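Ribosome maturation protein SDO1 homolog (Methanothermobacter thermautotrophicus, PDB 2WBM) probably acts in ribosome maturation as an archaeal member of the SBDS family, a flexible protein thought to bind the ribosome and RNA. Local coordinates at residues K127-A132 and K144-A149; I169-I174 and I178-E183; G207-E212 and G218-V223; S233-L238 and G244-R249. All coordinates share one frame; numbering follows the deposited sequence. Where two conformers were deposited one is given.

Contact 1 of 4, residues K127-A132 and K144-A149; sequences KIAREA and KRIEKA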
loop_
_atom_site.group_PDB
_atom_site.type_symbol
_atom_site.label_atom_id
_atom_site.label_comp_id
_atom_site.label_asym_id
_atom_site.label_seq_id
_atom_site.Cartn_x
_atom_site.Cartn_y
_atom_site.Cartn_z
ATOM N N LYS A 127 -0.973 8.004 -0.591
ATOM C CA LYS A 127 0.252 7.667 0.130
ATOM C C LYS A 127 1.313 8.732 -0.118
ATOM O O LYS A 127 1.992 9.163 0.814
ATOM C CB LYS A 127 0.768 6.269 -0.266
ATOM C CG LYS A 127 2.095 5.879 0.398
ATOM C CD LYS A 127 1.958 5.733 1.906
ATOM C CE LYS A 127 3.157 5.015 2.508
ATOM N NZ LYS A 127 3.090 5.076 3.992
ATOM N N ILE A 128 1.448 9.172 -1.371
ATOM C CA ILE A 128 2.364 10.276 -1.673
ATOM C C ILE A 128 1.953 11.565 -0.946
ATOM O O ILE A 128 2.801 12.221 -0.334
ATOM C CB ILE A 128 2.531 10.520 -3.201
ATOM C CG1 ILE A 128 3.157 9.283 -3.859
ATOM C CG2 ILE A 128 3.378 11.789 -3.455
ATOM C CD1 ILE A 128 3.269 9.357 -5.405
ATOM N N ALA A 129 0.662 11.902 -0.982
ATOM C CA ALA A 129 0.166 13.117 -0.325
ATOM C C ALA A 129 0.394 13.070 1.184
ATOM O O ALA A 129 0.647 14.098 1.797
ATOM C CB ALA A 129 -1.305 13.330 -0.611
ATOM N N ARG A 130 0.288 11.873 1.759
ATOM C CA ARG A 130 0.496 11.654 3.193
ATOM C C ARG A 130 1.968 11.835 3.592
ATOM O O ARG A 130 2.271 12.460 4.619
ATOM C CB ARG A 130 -0.005 10.248 3.531
ATOM C CG ARG A 130 0.305 9.683 4.895
ATOM C CD ARG A 130 -0.199 8.223 4.893
ATOM N NE ARG A 130 -1.588 8.134 4.415
ATOM C CZ ARG A 130 -2.055 7.236 3.540
ATOM N NH1 ARG A 130 -1.259 6.316 3.006
ATOM N NH2 ARG A 130 -3.334 7.264 3.183
ATOM N N GLU A 131 2.884 11.302 2.783
ATOM C CA GLU A 131 4.291 11.249 3.195
ATOM C C GLU A 131 5.108 12.450 2.747
ATOM O O GLU A 131 6.159 12.732 3.319
ATOM C CB GLU A 131 4.961 9.958 2.707
ATOM C CG GLU A 131 4.280 8.656 3.154
ATOM C CD GLU A 131 4.405 8.366 4.651
ATOM O OE1 GLU A 131 5.294 8.926 5.340
ATOM O OE2 GLU A 131 3.603 7.554 5.145
ATOM N N ALA A 132 4.632 13.150 1.724
ATOM C CA ALA A 132 5.453 14.152 1.044
ATOM C C ALA A 132 5.328 15.561 1.613
ATOM O O ALA A 132 4.310 15.927 2.208
ATOM C CB ALA A 132 5.146 14.178 -0.437
ATOM N N LYS A 144 -4.897 16.486 -4.800
ATOM C CA LYS A 144 -5.150 17.034 -6.142
ATOM C C LYS A 144 -3.871 17.477 -6.865
ATOM O O LYS A 144 -3.777 17.357 -8.084
ATOM C CB LYS A 144 -6.136 18.205 -6.080
ATOM C CG LYS A 144 -7.567 17.799 -5.779
ATOM C CD LYS A 144 -8.432 19.025 -5.488
ATOM C CE LYS A 144 -9.765 18.637 -4.856
ATOM N NZ LYS A 144 -10.598 17.783 -5.753
ATOM N N ARG A 145 -2.894 17.985 -6.114
ATOM C CA ARG A 145 -1.640 18.462 -6.701
ATOM C C ARG A 145 -0.771 17.298 -7.166
ATOM O O ARG A 145 -0.147 17.367 -8.241
ATOM C CB ARG A 145 -0.860 19.337 -5.713
ATOM C CG ARG A 145 0.309 20.095 -6.335
ATOM C CD ARG A 145 -0.210 21.165 -7.281
ATOM N NE ARG A 145 0.781 21.643 -8.245
ATOM C CZ ARG A 145 1.135 21.000 -9.359
ATOM N NH1 ARG A 145 0.618 19.811 -9.652
ATOM N NH2 ARG A 145 2.032 21.543 -10.175
ATOM N N ILE A 146 -0.743 16.240 -6.355
ATOM C CA ILE A 146 -0.033 15.011 -6.686
ATOM C C ILE A 146 -0.646 14.402 -7.947
ATOM O O ILE A 146 0.070 13.986 -8.855
ATOM C CB ILE A 146 -0.092 13.980 -5.524
ATOM C CG1 ILE A 146 0.559 14.529 -4.237
ATOM C CG2 ILE A 146 0.535 12.648 -5.935
ATOM C CD1 ILE A 146 1.933 15.128 -4.420
ATOM N N GLU A 147 -1.972 14.348 -7.987
ATOM C CA GLU A 147 -2.688 13.812 -9.140
ATOM C C GLU A 147 -2.328 14.582 -10.419
ATOM O O GLU A 147 -2.080 13.976 -11.467
ATOM C CB GLU A 147 -4.199 13.865 -8.899
ATOM C CG GLU A 147 -5.031 13.260 -10.015
ATOM C CD GLU A 147 -6.516 13.308 -9.719
ATOM O OE1 GLU A 147 -6.994 14.338 -9.198
ATOM O OE2 GLU A 147 -7.211 12.316 -10.006
ATOM N N LYS A 148 -2.299 15.910 -10.323
ATOM C CA LYS A 148 -1.966 16.754 -11.465
ATOM C C LYS A 148 -0.546 16.498 -11.959
ATOM O O LYS A 148 -0.310 16.457 -13.166
ATOM C CB LYS A 148 -2.185 18.236 -11.130
ATOM C CG LYS A 148 -3.633 18.719 -11.303
ATOM C CD LYS A 148 -4.634 17.567 -11.150
ATOM C CE LYS A 148 -5.878 17.965 -10.373
ATOM N NZ LYS A 148 -6.406 16.776 -9.633
ATOM N N ALA A 149 0.382 16.315 -11.019
ATOM C CA ALA A 149 1.779 15.998 -11.333
ATOM C C ALA A 149 1.910 14.654 -12.061
ATOM O O ALA A 149 2.669 14.537 -13.019
ATOM C CB ALA A 149 2.625 15.988 -10.057
#
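Ile146, on helix 143-152, presses against Ile128 and Ala129 near the end of helix 110-131, and these three buried residues make up the helix-helix contact in the central SBDS domain II. Just ahead of it, Arg145 turns another way and lies on Ile178, in the turn that follows helix 163-174. Ile146 itself does all the touching. Its chi1 (-61°) sets CG2 anti to the backbone N, and the bend at chi2 (-50°) brings CD1 round to the same methyl of Ile128. CG2 rests 3.9 Å from Ile128 CG2, and the outer methyl CD1 reaches that carbon, Ile128 CG2, at 3.8 Å. The methyl therefore sits against both ends of the Ile146 fork. Lower on the chain, Ile146 CG1 lies 4.2 Å from Ala129 CB. The small alanine lets the backbones approach here, with Ala129 CA and Ile146 CA 6.6 Å apart. Glu147 takes no part in the apolar contact; its OE2 forms a salt bridge with Arg121, further back on helix 110-131. Ala149 packs on Ile174 of helix 163-174, while Ile128 also meets Val167 and Val170 of that helix. With no hydrogen bond joining the two segments, their direct attraction is dispersion and the burial of methyl groups: here the fit rests on shape, and the Glu147-Arg121 salt bridge adds a polar tie further along the helices.

Contact 2 of 4, residues I169-I174 and I178-E183; sequences IVLKAI and IPIKFE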
loop_
_atom_site.group_PDB
_atom_site.type_symbol
_atom_site.label_atom_id
_atom_site.label_comp_id
_atom_site.label_asym_id
_atom_site.label_seq_id
_atom_site.Cartn_x
_atom_site.Cartn_y
_atom_site.Cartn_z
ATOM N N ILE A 169 8.303 4.456 -7.533
ATOM C CA ILE A 169 8.370 4.678 -8.986
ATOM C C ILE A 169 7.693 6.002 -9.363
ATOM O O ILE A 169 8.263 6.834 -10.079
ATOM C CB ILE A 169 7.693 3.516 -9.757
ATOM C CG1 ILE A 169 8.463 2.206 -9.523
ATOM C CG2 ILE A 169 7.590 3.840 -11.261
ATOM C CD1 ILE A 169 7.746 0.946 -10.030
ATOM N N VAL A 170 6.481 6.195 -8.858
ATOM C CA VAL A 170 5.699 7.386 -9.189
ATOM C C VAL A 170 6.364 8.646 -8.619
ATOM O O VAL A 170 6.463 9.678 -9.302
ATOM C CB VAL A 170 4.226 7.253 -8.734
ATOM C CG1 VAL A 170 3.468 8.547 -8.967
ATOM C CG2 VAL A 170 3.532 6.097 -9.468
ATOM N N LEU A 171 6.855 8.561 -7.385
ATOM C CA LEU A 171 7.523 9.714 -6.789
ATOM C C LEU A 171 8.678 10.188 -7.674
ATOM O O LEU A 171 8.823 11.391 -7.932
ATOM C CB LEU A 171 8.006 9.392 -5.369
ATOM C CG LEU A 171 8.727 10.513 -4.617
ATOM C CD1 LEU A 171 7.818 11.727 -4.433
ATOM C CD2 LEU A 171 9.243 9.988 -3.274
ATOM N N LYS A 172 9.479 9.237 -8.152
ATOM C CA LYS A 172 10.607 9.539 -9.021
ATOM C C LYS A 172 10.156 10.218 -10.320
ATOM O O LYS A 172 10.796 11.171 -10.783
ATOM C CB LYS A 172 11.402 8.269 -9.326
ATOM C CG LYS A 172 12.859 8.531 -9.590
ATOM C CD LYS A 172 13.519 7.403 -10.355
ATOM C CE LYS A 172 14.954 7.780 -10.717
ATOM N NZ LYS A 172 15.551 6.807 -11.660
ATOM N N ALA A 173 9.047 9.736 -10.883
ATOM C CA ALA A 173 8.484 10.302 -12.113
ATOM C C ALA A 173 7.974 11.740 -11.941
ATOM O O ALA A 173 8.156 12.574 -12.831
ATOM C CB ALA A 173 7.376 9.393 -12.665
ATOM N N ILE A 174 7.354 12.040 -10.805
ATOM C CA ILE A 174 6.755 13.367 -10.613
ATOM C C ILE A 174 7.690 14.436 -10.028
ATOM O O ILE A 174 7.373 15.632 -10.070
ATOM C CB ILE A 174 5.448 13.309 -9.794
ATOM C CG1 ILE A 174 5.736 12.906 -8.338
ATOM C CG2 ILE A 174 4.419 12.398 -10.486
ATOM C CD1 ILE A 174 4.528 12.972 -7.416
ATOM N N ILE A 178 7.070 18.645 -9.854
ATOM C CA ILE A 178 6.894 19.468 -8.651
ATOM C C ILE A 178 7.997 19.239 -7.626
ATOM O O ILE A 178 8.618 18.169 -7.618
ATOM C CB ILE A 178 5.521 19.240 -7.962
ATOM C CG1 ILE A 178 5.211 17.747 -7.802
ATOM C CG2 ILE A 178 4.429 19.981 -8.723
ATOM C CD1 ILE A 178 4.164 17.455 -6.736
ATOM N N PRO A 179 8.246 20.248 -6.763
ATOM C CA PRO A 179 9.240 20.104 -5.713
ATOM C C PRO A 179 8.673 19.176 -4.662
ATOM O O PRO A 179 7.659 19.504 -4.044
ATOM C CB PRO A 179 9.376 21.529 -5.143
ATOM C CG PRO A 179 8.670 22.422 -6.095
ATOM C CD PRO A 179 7.627 21.586 -6.743
ATOM N N ILE A 180 9.310 18.027 -4.464
ATOM C CA ILE A 180 8.722 16.997 -3.605
ATOM C C ILE A 180 9.752 16.052 -2.997
ATOM O O ILE A 180 10.733 15.669 -3.647
ATOM C CB ILE A 180 7.626 16.197 -4.366
ATOM C CG1 ILE A 180 6.807 15.326 -3.404
ATOM C CG2 ILE A 180 8.230 15.403 -5.548
ATOM C CD1 ILE A 180 5.478 14.861 -3.976
ATOM N N LYS A 181 9.499 15.673 -1.745
ATOM C CA LYS A 181 10.364 14.796 -0.989
ATOM C C LYS A 181 9.500 14.156 0.090
ATOM O O LYS A 181 8.607 14.804 0.621
ATOM C CB LYS A 181 11.462 15.634 -0.333
ATOM C CG LYS A 181 12.627 14.867 0.259
ATOM C CD LYS A 181 13.594 15.836 0.947
ATOM C CE LYS A 181 14.799 15.120 1.547
ATOM N NZ LYS A 181 14.434 14.268 2.718
ATOM N N PHE A 182 9.764 12.893 0.404
ATOM C CA PHE A 182 9.168 12.246 1.571
ATOM C C PHE A 182 9.947 12.697 2.798
ATOM O O PHE A 182 11.178 12.618 2.831
ATOM C CB PHE A 182 9.239 10.727 1.443
ATOM C CG PHE A 182 8.127 10.124 0.621
ATOM C CD1 PHE A 182 7.332 10.912 -0.205
ATOM C CD2 PHE A 182 7.903 8.756 0.653
ATOM C CE1 PHE A 182 6.310 10.346 -0.976
ATOM C CE2 PHE A 182 6.884 8.181 -0.116
ATOM C CZ PHE A 182 6.091 8.985 -0.928
ATOM N N GLU A 183 9.232 13.202 3.794
ATOM C CA GLU A 183 9.878 13.665 5.023
ATOM C C GLU A 183 8.908 13.638 6.176
ATOM O O GLU A 183 7.769 14.095 6.054
ATOM C CB GLU A 183 10.435 15.078 4.840
ATOM C CG GLU A 183 11.428 15.496 5.914
ATOM C CD GLU A 183 12.340 16.628 5.457
ATOM O OE1 GLU A 183 12.921 16.536 4.352
ATOM O OE2 GLU A 183 12.482 17.606 6.219
#
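Leu171 reaches from the last turns of helix 163-174 to Ile180 and Phe182, in the helix-turn-strand connection that leads out of the helices of SBDS domain II. Its CG is anti to the backbone N (chi1 -180°), which carries the two methyls out toward the strand and lets them divide the work. CD2 lies over one face of the Phe182 ring, 3.8 Å from the ring centroid and 15° off the normal, a CH-pi contact. CD1 nestles against the branched chain of Ile180, 3.9 Å from Ile180 CG2 and just as near to CG1 and CD1. Around this apolar patch the backbone closes the turn: Ile178 N donates to Ile174 O at 3.0 Å, an i to i+4 bond, nearly straight at 161°, that ties the chain after the helix back to its last residue. Farther out, Ile128 of helix 110-131, Ile146 of helix 143-152 and Ala132 of strand 132-133 also pack on Ile180, adding to what Leu171 and Ile174 provide. Backbone bonds of Lys181 with Ile133 and of Glu183 with Glu131 hold the strand in place against the end of helix 110-131 and the short strand after it, and His141 NE2 bonds to Pro179 O. At the tip of Ile174, CD1 stops 4.0 Å from Ile180 CD1.

Contact 3 of 4, residues G207-E212 and G218-V223; sequences GKITNE and GSWIAV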
loop_
_atom_site.group_PDB
_atom_site.type_symbol
_atom_site.label_atom_id
_atom_site.label_comp_id
_atom_site.label_asym_id
_atom_site.label_seq_id
_atom_site.Cartn_x
_atom_site.Cartn_y
_atom_site.Cartn_z
ATOM N N GLY A 207 0.768 9.705 14.089
ATOM C CA GLY A 207 2.182 9.507 14.262
ATOM C C GLY A 207 2.550 8.972 15.622
ATOM O O GLY A 207 1.731 8.334 16.299
ATOM N N LYS A 208 3.805 9.202 15.989
ATOM C CA LYS A 208 4.379 8.641 17.206
ATOM C C LYS A 208 4.822 9.760 18.128
ATOM O O LYS A 208 5.459 10.713 17.684
ATOM C CB LYS A 208 5.589 7.764 16.885
ATOM C CG LYS A 208 5.327 6.628 15.883
ATOM C CD LYS A 208 4.316 5.624 16.420
ATOM C CE LYS A 208 4.014 4.548 15.391
ATOM N NZ LYS A 208 3.010 3.591 15.923
ATOM N N ILE A 209 4.486 9.630 19.407
ATOM C CA ILE A 209 4.925 10.604 20.424
ATOM C C ILE A 209 6.382 10.351 20.769
ATOM O O ILE A 209 6.742 9.255 21.219
ATOM C CB ILE A 209 4.041 10.501 21.694
ATOM C CG1 ILE A 209 2.598 10.846 21.337
ATOM C CG2 ILE A 209 4.602 11.399 22.832
ATOM C CD1 ILE A 209 1.600 10.514 22.445
ATOM N N THR A 210 7.230 11.357 20.547
ATOM C CA THR A 210 8.664 11.220 20.845
ATOM C C THR A 210 8.987 11.792 22.231
ATOM O O THR A 210 9.947 11.396 22.865
ATOM C CB THR A 210 9.528 11.917 19.773
ATOM O OG1 THR A 210 9.231 13.318 19.749
ATOM C CG2 THR A 210 9.251 11.308 18.392
ATOM N N ASN A 211 8.190 12.765 22.658
ATOM C CA ASN A 211 8.360 13.388 23.967
ATOM C C ASN A 211 6.995 13.885 24.425
ATOM O O ASN A 211 6.160 14.305 23.618
ATOM C CB ASN A 211 9.356 14.583 23.942
ATOM C CG ASN A 211 10.670 14.273 23.278
ATOM O OD1 ASN A 211 11.702 13.978 23.943
ATOM N ND2 ASN A 211 10.682 14.372 21.971
ATOM N N GLU A 212 6.752 13.841 25.732
ATOM C CA GLU A 212 5.540 14.423 26.280
ATOM C C GLU A 212 5.769 14.819 27.714
ATOM O O GLU A 212 6.513 14.149 28.423
ATOM C CB GLU A 212 4.338 13.470 26.155
ATOM C CG GLU A 212 4.559 12.026 26.640
ATOM C CD GLU A 212 4.557 11.891 28.155
ATOM O OE1 GLU A 212 5.406 11.141 28.694
ATOM O OE2 GLU A 212 3.724 12.540 28.806
ATOM N N GLY A 218 -1.067 22.554 34.321
ATOM C CA GLY A 218 -2.057 21.492 34.131
ATOM C C GLY A 218 -2.277 21.076 32.692
ATOM O O GLY A 218 -2.981 20.095 32.429
ATOM N N SER A 219 -1.692 21.810 31.744
ATOM C CA SER A 219 -1.783 21.405 30.338
ATOM C C SER A 219 -0.781 20.295 30.022
ATOM O O SER A 219 0.059 19.941 30.852
ATOM C CB SER A 219 -1.605 22.595 29.386
ATOM O OG SER A 219 -0.327 23.173 29.521
ATOM N N TRP A 220 -0.869 19.752 28.811
ATOM C CA TRP A 220 -0.011 18.655 28.417
ATOM C C TRP A 220 0.592 18.977 27.071
ATOM O O TRP A 220 -0.114 19.360 26.144
ATOM C CB TRP A 220 -0.813 17.360 28.338
ATOM C CG TRP A 220 -0.049 16.121 27.956
ATOM C CD1 TRP A 220 0.931 15.483 28.693
ATOM C CD2 TRP A 220 -0.247 15.322 26.782
ATOM N NE1 TRP A 220 1.356 14.354 28.033
ATOM C CE2 TRP A 220 0.660 14.236 26.855
ATOM C CE3 TRP A 220 -1.087 15.431 25.662
ATOM C CZ2 TRP A 220 0.730 13.247 25.859
ATOM C CZ3 TRP A 220 -1.012 14.448 24.664
ATOM C CH2 TRP A 220 -0.105 13.376 24.772
ATOM N N ILE A 221 1.908 18.838 26.986
ATOM C CA ILE A 221 2.618 19.068 25.736
ATOM C C ILE A 221 3.091 17.724 25.199
ATOM O O ILE A 221 3.565 16.890 25.957
ATOM C CB ILE A 221 3.828 19.997 25.928
ATOM C CG1 ILE A 221 3.335 21.438 26.138
ATOM C CG2 ILE A 221 4.795 19.888 24.713
ATOM C CD1 ILE A 221 4.452 22.447 26.434
ATOM N N ALA A 222 2.925 17.506 23.898
ATOM C CA ALA A 222 3.493 16.318 23.253
ATOM C C ALA A 222 4.212 16.748 21.988
ATOM O O ALA A 222 3.772 17.673 21.301
ATOM C CB ALA A 222 2.423 15.315 22.924
ATOM N N VAL A 223 5.341 16.117 21.729
ATOM C CA VAL A 223 6.030 16.246 20.456
ATOM C C VAL A 223 5.692 14.991 19.662
ATOM O O VAL A 223 5.865 13.871 20.156
ATOM C CB VAL A 223 7.522 16.411 20.667
ATOM C CG1 VAL A 223 8.263 16.509 19.322
ATOM C CG2 VAL A 223 7.760 17.673 21.535
#
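Val223 O is gripped from the opposite strand by Thr210: the backbone N donates to it at 2.9 Å, and the OG1 hydroxyl adds a weak bond at 3.4 Å. The CA-H of Ile209 also points at this oxygen. Val223 N in turn donates to Asn211 O at 2.7 Å, so Thr210 and Asn211 both face Val223, a classic beta bulge in the hairpin of strands 208-214 and 220-227. At the bulge the first strand turns a corner. Asn211 and Val223 form the antiparallel hydrogen-bonded pair here, and Glu212 with Ala222 the non-hydrogen-bonded pair next to it.

On the face carrying Glu212 and Ala222, the indole of Trp220 folds back along its own strand and takes Ala222 CB over one ring face. Glu212, bent at chi2 (76°), curls over so that its OE2, lying in the ring plane, accepts through its anti lone pair from Trp220 NE1 at 3.1 Å, with a nearly straight N-H...O angle of 171°. Ile209 CD1 touches another part of the rim, 4.1 Å from Trp220 CH2. Ala196 and Ile203 of helix 196-206 also pack on the indole. The indole's one N-H is thus paired with a carboxylate that probably carries charge, which fixes the ring's rotation while its carbon surface remains available to the apolar core.

Contact 4 of 4, residues S233-L238 and G244-R249; sequences SFYQKL and GNVETR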
loop_
_atom_site.group_PDB
_atom_site.type_symbol
_atom_site.label_atom_id
_atom_site.label_comp_id
_atom_site.label_asym_id
_atom_site.label_seq_id
_atom_site.Cartn_x
_atom_site.Cartn_y
_atom_site.Cartn_z
ATOM N N SER A 233 -4.092 18.072 8.197
ATOM C CA SER A 233 -5.093 17.127 8.694
ATOM C C SER A 233 -4.941 16.925 10.205
ATOM O O SER A 233 -5.922 16.818 10.940
ATOM C CB SER A 233 -4.962 15.791 7.956
ATOM O OG SER A 233 -5.766 14.794 8.554
ATOM N N PHE A 234 -3.689 16.866 10.650
ATOM C CA PHE A 234 -3.358 16.677 12.067
ATOM C C PHE A 234 -3.881 17.844 12.887
ATOM O O PHE A 234 -4.558 17.646 13.910
ATOM C CB PHE A 234 -1.846 16.546 12.233
ATOM C CG PHE A 234 -1.396 16.176 13.633
ATOM C CD1 PHE A 234 -2.006 15.134 14.332
ATOM C CD2 PHE A 234 -0.339 16.852 14.233
ATOM C CE1 PHE A 234 -1.565 14.773 15.620
ATOM C CE2 PHE A 234 0.108 16.497 15.529
ATOM C CZ PHE A 234 -0.503 15.447 16.212
ATOM N N TYR A 235 -3.584 19.058 12.428
ATOM C CA TYR A 235 -4.074 20.248 13.098
ATOM C C TYR A 235 -5.608 20.248 13.135
ATOM O O TYR A 235 -6.212 20.530 14.176
ATOM C CB TYR A 235 -3.556 21.535 12.441
ATOM C CG TYR A 235 -4.119 22.749 13.142
ATOM C CD1 TYR A 235 -3.583 23.176 14.360
ATOM C CD2 TYR A 235 -5.233 23.427 12.633
ATOM C CE1 TYR A 235 -4.115 24.265 15.033
ATOM C CE2 TYR A 235 -5.775 24.521 13.306
ATOM C CZ TYR A 235 -5.207 24.927 14.506
ATOM O OH TYR A 235 -5.721 26.003 15.185
ATOM N N GLN A 236 -6.233 19.939 11.997
ATOM C CA GLN A 236 -7.690 19.946 11.907
ATOM C C GLN A 236 -8.333 18.971 12.900
ATOM O O GLN A 236 -9.305 19.333 13.572
ATOM C CB GLN A 236 -8.157 19.652 10.478
ATOM C CG GLN A 236 -9.604 20.015 10.206
ATOM C CD GLN A 236 -9.942 19.961 8.728
ATOM O OE1 GLN A 236 -9.341 19.195 7.969
ATOM N NE2 GLN A 236 -10.907 20.776 8.308
ATOM N N LYS A 237 -7.797 17.753 12.996
ATOM C CA LYS A 237 -8.369 16.742 13.898
ATOM C C LYS A 237 -8.213 17.133 15.358
ATOM O O LYS A 237 -9.139 16.954 16.152
ATOM C CB LYS A 237 -7.775 15.344 13.660
ATOM C CG LYS A 237 -8.235 14.688 12.348
ATOM C CD LYS A 237 -9.713 14.304 12.353
ATOM C CE LYS A 237 -10.174 13.945 10.945
ATOM N NZ LYS A 237 -11.635 13.639 10.874
ATOM N N LEU A 238 -7.049 17.686 15.693
ATOM C CA LEU A 238 -6.770 18.133 17.055
ATOM C C LEU A 238 -7.665 19.313 17.430
ATOM O O LEU A 238 -8.217 19.367 18.538
ATOM C CB LEU A 238 -5.293 18.509 17.215
ATOM C CG LEU A 238 -4.260 17.383 17.244
ATOM C CD1 LEU A 238 -2.853 17.985 17.183
ATOM C CD2 LEU A 238 -4.448 16.501 18.473
ATOM N N GLY A 244 -10.970 23.733 19.484
ATOM C CA GLY A 244 -10.141 24.909 19.253
ATOM C C GLY A 244 -9.131 25.172 20.354
ATOM O O GLY A 244 -8.299 26.079 20.234
ATOM N N ASN A 245 -9.194 24.389 21.427
ATOM C CA ASN A 245 -8.280 24.575 22.556
ATOM C C ASN A 245 -6.982 23.808 22.358
ATOM O O ASN A 245 -6.683 22.856 23.077
ATOM C CB ASN A 245 -8.960 24.196 23.871
ATOM C CG ASN A 245 -10.078 25.137 24.229
ATOM O OD1 ASN A 245 -9.853 26.176 24.844
ATOM N ND2 ASN A 245 -11.298 24.784 23.842
ATOM N N VAL A 246 -6.217 24.226 21.355
ATOM C CA VAL A 246 -4.962 23.562 21.004
ATOM C C VAL A 246 -3.991 24.590 20.439
ATOM O O VAL A 246 -4.397 25.573 19.802
ATOM C CB VAL A 246 -5.173 22.384 19.995
ATOM C CG1 VAL A 246 -5.848 22.856 18.695
ATOM C CG2 VAL A 246 -3.853 21.671 19.686
ATOM N N GLU A 247 -2.713 24.358 20.690
ATOM C CA GLU A 247 -1.656 25.177 20.142
ATOM C C GLU A 247 -0.677 24.210 19.486
ATOM O O GLU A 247 -0.330 23.182 20.070
ATOM C CB GLU A 247 -1.009 25.940 21.294
ATOM C CG GLU A 247 0.171 26.805 20.940
ATOM C CD GLU A 247 0.765 27.474 22.179
ATOM O OE1 GLU A 247 -0.021 27.934 23.042
ATOM O OE2 GLU A 247 2.011 27.534 22.293
ATOM N N THR A 248 -0.273 24.495 18.252
ATOM C CA THR A 248 0.687 23.627 17.564
ATOM C C THR A 248 1.792 24.451 16.916
ATOM O O THR A 248 1.584 25.615 16.567
ATOM C CB THR A 248 0.031 22.732 16.469
ATOM O OG1 THR A 248 -0.399 23.547 15.370
ATOM C CG2 THR A 248 -1.142 21.918 17.018
ATOM N N ARG A 249 2.969 23.849 16.765
ATOM C CA ARG A 249 4.044 24.478 16.010
ATOM C C ARG A 249 4.973 23.413 15.493
ATOM O O ARG A 249 5.082 22.344 16.096
ATOM C CB ARG A 249 4.819 25.501 16.857
ATOM C CG ARG A 249 5.633 24.896 17.991
ATOM C CD ARG A 249 6.566 25.931 18.620
ATOM N NE ARG A 249 7.407 25.291 19.627
ATOM C CZ ARG A 249 7.076 25.166 20.906
ATOM N NH1 ARG A 249 5.928 25.674 21.361
ATOM N NH2 ARG A 249 7.907 24.551 21.745
HETATM O O HOH W 1 -4.266 27.065 17.285
#
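The Tyr235 ring meets Thr248 and a water along its rim: Thr248 CG2 lies at the edge in the ring plane, 3.8 Å from Tyr235 CD1, and the water also lies in that plane, beside the phenol oxygen. The threonine hydroxyl comes in obliquely, OG1 standing 3.4 Å from Tyr235 CD1, as does Val246 CG1 beside Tyr235 CE1. The other flat group, Phe234, takes Leu238 CD1 over one face, 3.5 Å above the plane and displaced toward the rim, and its ring meets that of Phe206 at an inclined angle.

With CG anti to the backbone N (chi1 178°), the Tyr235 ring reaches off the helix past Thr248, which brings its hydroxyl to the water, 2.8 Å from Tyr235 OH; this water donates to Val246 O at 2.9 Å. The two segments share no direct hydrogen bond, so this water supplies the polar link between them. Leu238 adds further apolar contact, with CB 4.3 Å from Val246 CG2 and CD1 at the same distance from Thr248 CG2. Thr248 OG1 is hydrogen-bonded to a bound glycerol, probably from the crystallisation liquor.

Leading into the strand, Asn245 centres an inverse gamma turn and ties its ND2 to Thr242 O. Strand 247-250 is the edge strand of the ferredoxin-like C-terminal domain, bonded through Glu247 and Arg249 to strand 181-191. Helix 231-241 packs on the sheet, Leu238 on Ile189 of strand 181-191 and Phe234 on Val224 and Ile226 of strand 220-227, with Phe234 and Lys237 touching helix 196-206.

How the contacts relate
From the N terminus the four contacts come in series, each closing before the next opens, so none nests or crosses. Contact 1 closes the loop between helices 110-131 and 143-152, and contact 2 the short turn after helix 163-174; their centres lie 8 Å apart and they touch, Ile146 CD1 to Ile180 CD1 at 3.6 Å, making one core in domain II. Strand 181-191 then leads into the C-terminal domain. There contact 3 closes a beta hairpin and contact 4 joins the last helix to the last strand, centres 13 Å apart without touching. Strand 181-191 lies between strands 220-227 and 247-250, linking both domains.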